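PDB 6KR5: cysteine synthase 3 from Entamoeba histolytica, which probably makes L-cysteine from O-acetyl-L-serine and sulfide with the help of the cofactor pyridoxal-5'-phosphate. Local coordinates for residues E80-T85 with N152-A157. Sequence-based numbering, arbitrary orientation.
Sequences EIIEAT and NKYFPA
Strand 154-156 forms one margin of a four-stranded parallel sheet with helices on its faces, the smaller domain of the fold-type II PLP enzymes to which cysteine synthases belong. It runs alongside strand 80-84, which pairs on its other flank with strand 104-109. Four backbone hydrogen bonds join the two in parallel register: E80 N to K153 O, F155 N to E80 O, I82 N to F155 O and A157 N to I82 O. The shortest, F155 N to E80 O at 2.7 Å, lies in the carbonyl plane, whereas I82 N approaches F155 O from above its carbonyl plane.

E80 runs beside both K153 and Y154, pointing the same way. Its CB rests against the Y154 ring, 4.0 Å from CD1; CG then stands anti to the carbonyl carbon (chi1 -53°), and the extended chain brings CD to 3.8 Å from K153 CE. OE1 passes CE1 of Y154, accepts a hydrogen bond from N105 ND2, and is linked through a water to Y154 OH. OE2 lies 3.4 Å from K153 CE, but its salt bridge to NZ is long at 3.9 Å, and a second water spans the two charges, donating to OE2 and accepting from NZ.

On the same face, I82 crosses Y154 obliquely, its CG2 3.8 Å from Y154 CB and its CD1 beside CD2, under the cover of Y143 and I147 from helix 135-149. I81 and F155 occupy the opposite face, toward helix 58-72. The direct E80–K153 pair is thus probably weak, while bonds from N105 ND2 and both waters, with K153 nearby, would favour the ionised carboxylate.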
ATOM      1  N   GLU B  80      21.578 -18.867  -3.243  1.00 21.57           N
ATOM      2  CA  GLU B  80      20.443 -18.357  -2.478  1.00 19.65           C
ATOM      3  C   GLU B  80      20.825 -17.043  -1.820  1.00 21.21           C
ATOM      4  O   GLU B  80      21.971 -16.858  -1.413  1.00 22.18           O
ATOM      5  CB  GLU B  80      19.992 -19.371  -1.419  1.00 20.81           C
ATOM      6  CG  GLU B  80      19.714 -20.744  -2.020  1.00 20.72           C
ATOM      7  CD  GLU B  80      19.181 -21.748  -1.025  1.00 24.94           C
ATOM      8  OE1 GLU B  80      18.869 -21.363   0.126  1.00 26.15           O
ATOM      9  OE2 GLU B  80      19.061 -22.939  -1.389  1.00 22.97           O
ATOM     10  N   ILE B  81      19.862 -16.136  -1.725  1.00 18.86           N
ATOM     11  CA  ILE B  81      20.059 -14.858  -1.049  1.00 19.65           C
ATOM     12  C   ILE B  81      19.917 -15.063   0.455  1.00 19.08           C
ATOM     13  O   ILE B  81      19.122 -15.893   0.908  1.00 20.24           O
ATOM     14  CB  ILE B  81      19.038 -13.834  -1.589  1.00 21.09           C
ATOM     15  CG1 ILE B  81      19.226 -13.628  -3.098  1.00 21.70           C
ATOM     16  CG2 ILE B  81      19.153 -12.504  -0.847  1.00 22.26           C
ATOM     17  CD1 ILE B  81      17.930 -13.483  -3.873  1.00 27.49           C
ATOM     18  N   ILE B  82      20.689 -14.319   1.253  1.00 20.08           N
ATOM     19  CA  ILE B  82      20.510 -14.344   2.701  1.00 20.49           C
ATOM     20  C   ILE B  82      20.661 -12.931   3.258  1.00 21.29           C
ATOM     21  O   ILE B  82      21.454 -12.128   2.754  1.00 20.85           O
ATOM     22  CB  ILE B  82      21.480 -15.334   3.392  1.00 20.51           C
ATOM     23  CG1 ILE B  82      21.112 -15.491   4.873  1.00 22.69           C
ATOM     24  CG2 ILE B  82      22.939 -14.911   3.221  1.00 22.37           C
ATOM     25  CD1 ILE B  82      21.905 -16.558   5.601  1.00 26.52           C
ATOM     26  N   GLU B  83      19.881 -12.629   4.291  1.00 20.56           N
ATOM     27  CA  GLU B  83      19.994 -11.378   5.021  1.00 18.59           C
ATOM     28  C   GLU B  83      19.488 -11.602   6.438  1.00 21.01           C
ATOM     29  O   GLU B  83      18.640 -12.463   6.672  1.00 20.42           O
ATOM     30  CB  GLU B  83      19.230 -10.246   4.326  1.00 19.23           C
ATOM     31  CG  GLU B  83      19.330  -8.878   5.031  1.00 20.71           C
ATOM     32  CD  GLU B  83      20.757  -8.356   5.095  1.00 21.17           C
ATOM     33  OE1 GLU B  83      21.545  -8.846   5.939  1.00 21.10           O
ATOM     34  OE2 GLU B  83      21.074  -7.436   4.314  1.00 20.75           O
ATOM     35  N   ALA B  84      20.050 -10.847   7.389  1.00 21.20           N
ATOM     36  CA  ALA B  84      19.570 -10.815   8.764  1.00 24.18           C
ATOM     37  C   ALA B  84      18.740  -9.551   8.909  1.00 25.24           C
ATOM     38  O   ALA B  84      19.284  -8.443   8.920  1.00 28.54           O
ATOM     39  CB  ALA B  84      20.728 -10.838   9.762  1.00 23.79           C
ATOM     40  N   THR B  85      17.424  -9.710   8.989  1.00 21.21           N
ATOM     41  CA  THR B  85      16.544  -8.551   9.030  1.00 23.31           C
ATOM     42  C   THR B  85      15.190  -8.979   9.557  1.00 24.91           C
ATOM     43  O   THR B  85      14.714 -10.067   9.242  1.00 22.64           O
ATOM     44  CB  THR B  85      16.380  -7.908   7.639  1.00 23.51           C
ATOM     45  OG1 THR B  85      15.397  -6.866   7.700  1.00 27.67           O
ATOM     46  CG2 THR B  85      15.924  -8.927   6.608  1.00 22.61           C
ATOM     47  N   ASN B 152      29.931 -20.402  -0.458  1.00 29.50           N
ATOM     48  CA  ASN B 152      29.716 -20.179  -1.882  1.00 34.97           C
ATOM     49  C   ASN B 152      28.249 -20.211  -2.285  1.00 29.03           C
ATOM     50  O   ASN B 152      27.891 -19.634  -3.319  1.00 31.92           O
ATOM     51  CB  ASN B 152      30.474 -21.229  -2.701  1.00 35.40           C
ATOM     52  CG  ASN B 152      31.922 -21.338  -2.295  1.00 39.53           C
ATOM     53  OD1 ASN B 152      32.628 -20.333  -2.213  1.00 47.82           O
ATOM     54  ND2 ASN B 152      32.373 -22.556  -2.027  1.00 44.63           N
ATOM     55  N   LYS B 153      27.396 -20.856  -1.498  1.00 27.79           N
ATOM     56  CA  LYS B 153      25.997 -20.977  -1.877  1.00 24.01           C
ATOM     57  C   LYS B 153      25.207 -19.710  -1.578  1.00 24.79           C
ATOM     58  O   LYS B 153      24.259 -19.390  -2.306  1.00 23.11           O
ATOM     59  CB  LYS B 153      25.368 -22.165  -1.152  1.00 29.80           C
ATOM     60  CG  LYS B 153      23.915 -22.420  -1.490  1.00 34.20           C
ATOM     61  CD  LYS B 153      23.325 -23.430  -0.517  1.00 40.18           C
ATOM     62  CE  LYS B 153      22.163 -24.179  -1.131  1.00 40.93           C
ATOM     63  NZ  LYS B 153      21.888 -25.454  -0.411  1.00 42.14           N
ATOM     64  N   TYR B 154      25.571 -18.976  -0.536  1.00 24.62           N
ATOM     65  CA  TYR B 154      24.769 -17.833  -0.119  1.00 22.41           C
ATOM     66  C   TYR B 154      25.336 -16.531  -0.662  1.00 23.38           C
ATOM     67  O   TYR B 154      26.548 -16.282  -0.604  1.00 27.32           O
ATOM     68  CB  TYR B 154      24.676 -17.751   1.404  1.00 24.43           C
ATOM     69  CG  TYR B 154      23.791 -18.794   2.049  1.00 27.71           C
ATOM     70  CD1 TYR B 154      22.903 -19.546   1.296  1.00 30.75           C
ATOM     71  CD2 TYR B 154      23.835 -19.016   3.421  1.00 35.81           C
ATOM     72  CE1 TYR B 154      22.091 -20.500   1.890  1.00 34.33           C
ATOM     73  CE2 TYR B 154      23.023 -19.961   4.022  1.00 33.15           C
ATOM     74  CZ  TYR B 154      22.157 -20.701   3.252  1.00 30.39           C
ATOM     75  OH  TYR B 154      21.356 -21.645   3.846  1.00 33.01           O
ATOM     76  N   PHE B 155      24.439 -15.688  -1.172  1.00 22.57           N
ATOM     77  CA  PHE B 155      24.772 -14.317  -1.518  1.00 20.99           C
ATOM     78  C   PHE B 155      24.264 -13.408  -0.410  1.00 21.64           C
ATOM     79  O   PHE B 155      23.047 -13.344  -0.187  1.00 21.59           O
ATOM     80  CB  PHE B 155      24.151 -13.921  -2.852  1.00 21.99           C
ATOM     81  CG  PHE B 155      24.255 -12.453  -3.146  1.00 22.14           C
ATOM     82  CD1 PHE B 155      25.430 -11.920  -3.658  1.00 26.91           C
ATOM     83  CD2 PHE B 155      23.195 -11.600  -2.896  1.00 26.67           C
ATOM     84  CE1 PHE B 155      25.534 -10.565  -3.922  1.00 27.39           C
ATOM     85  CE2 PHE B 155      23.298 -10.248  -3.159  1.00 24.28           C
ATOM     86  CZ  PHE B 155      24.469  -9.729  -3.665  1.00 25.56           C
ATOM     87  N   PRO B 156      25.137 -12.714   0.318  1.00 20.75           N
ATOM     88  CA  PRO B 156      24.682 -11.847   1.414  1.00 21.31           C
ATOM     89  C   PRO B 156      24.225 -10.493   0.879  1.00 20.52           C
ATOM     90  O   PRO B 156      24.948  -9.832   0.128  1.00 23.10           O
ATOM     91  CB  PRO B 156      25.927 -11.708   2.299  1.00 21.10           C
ATOM     92  CG  PRO B 156      27.066 -11.903   1.368  1.00 23.45           C
ATOM     93  CD  PRO B 156      26.606 -12.820   0.256  1.00 20.74           C
ATOM     94  N   ALA B 157      23.012 -10.082   1.261  1.00 20.03           N
ATOM     95  CA  ALA B 157      22.517  -8.798   0.773  1.00 19.32           C
ATOM     96  C   ALA B 157      23.338  -7.633   1.311  1.00 20.04           C
ATOM     97  O   ALA B 157      23.456  -6.613   0.633  1.00 20.32           O
ATOM     98  CB  ALA B 157      21.044  -8.612   1.138  1.00 21.06           C
TER
HETATM   99  O   HOH W   1      19.213 -25.449  -0.319  1.00 30.67           O
HETATM  100  O   HOH W   2      19.810 -23.173   2.275  1.00 35.60           O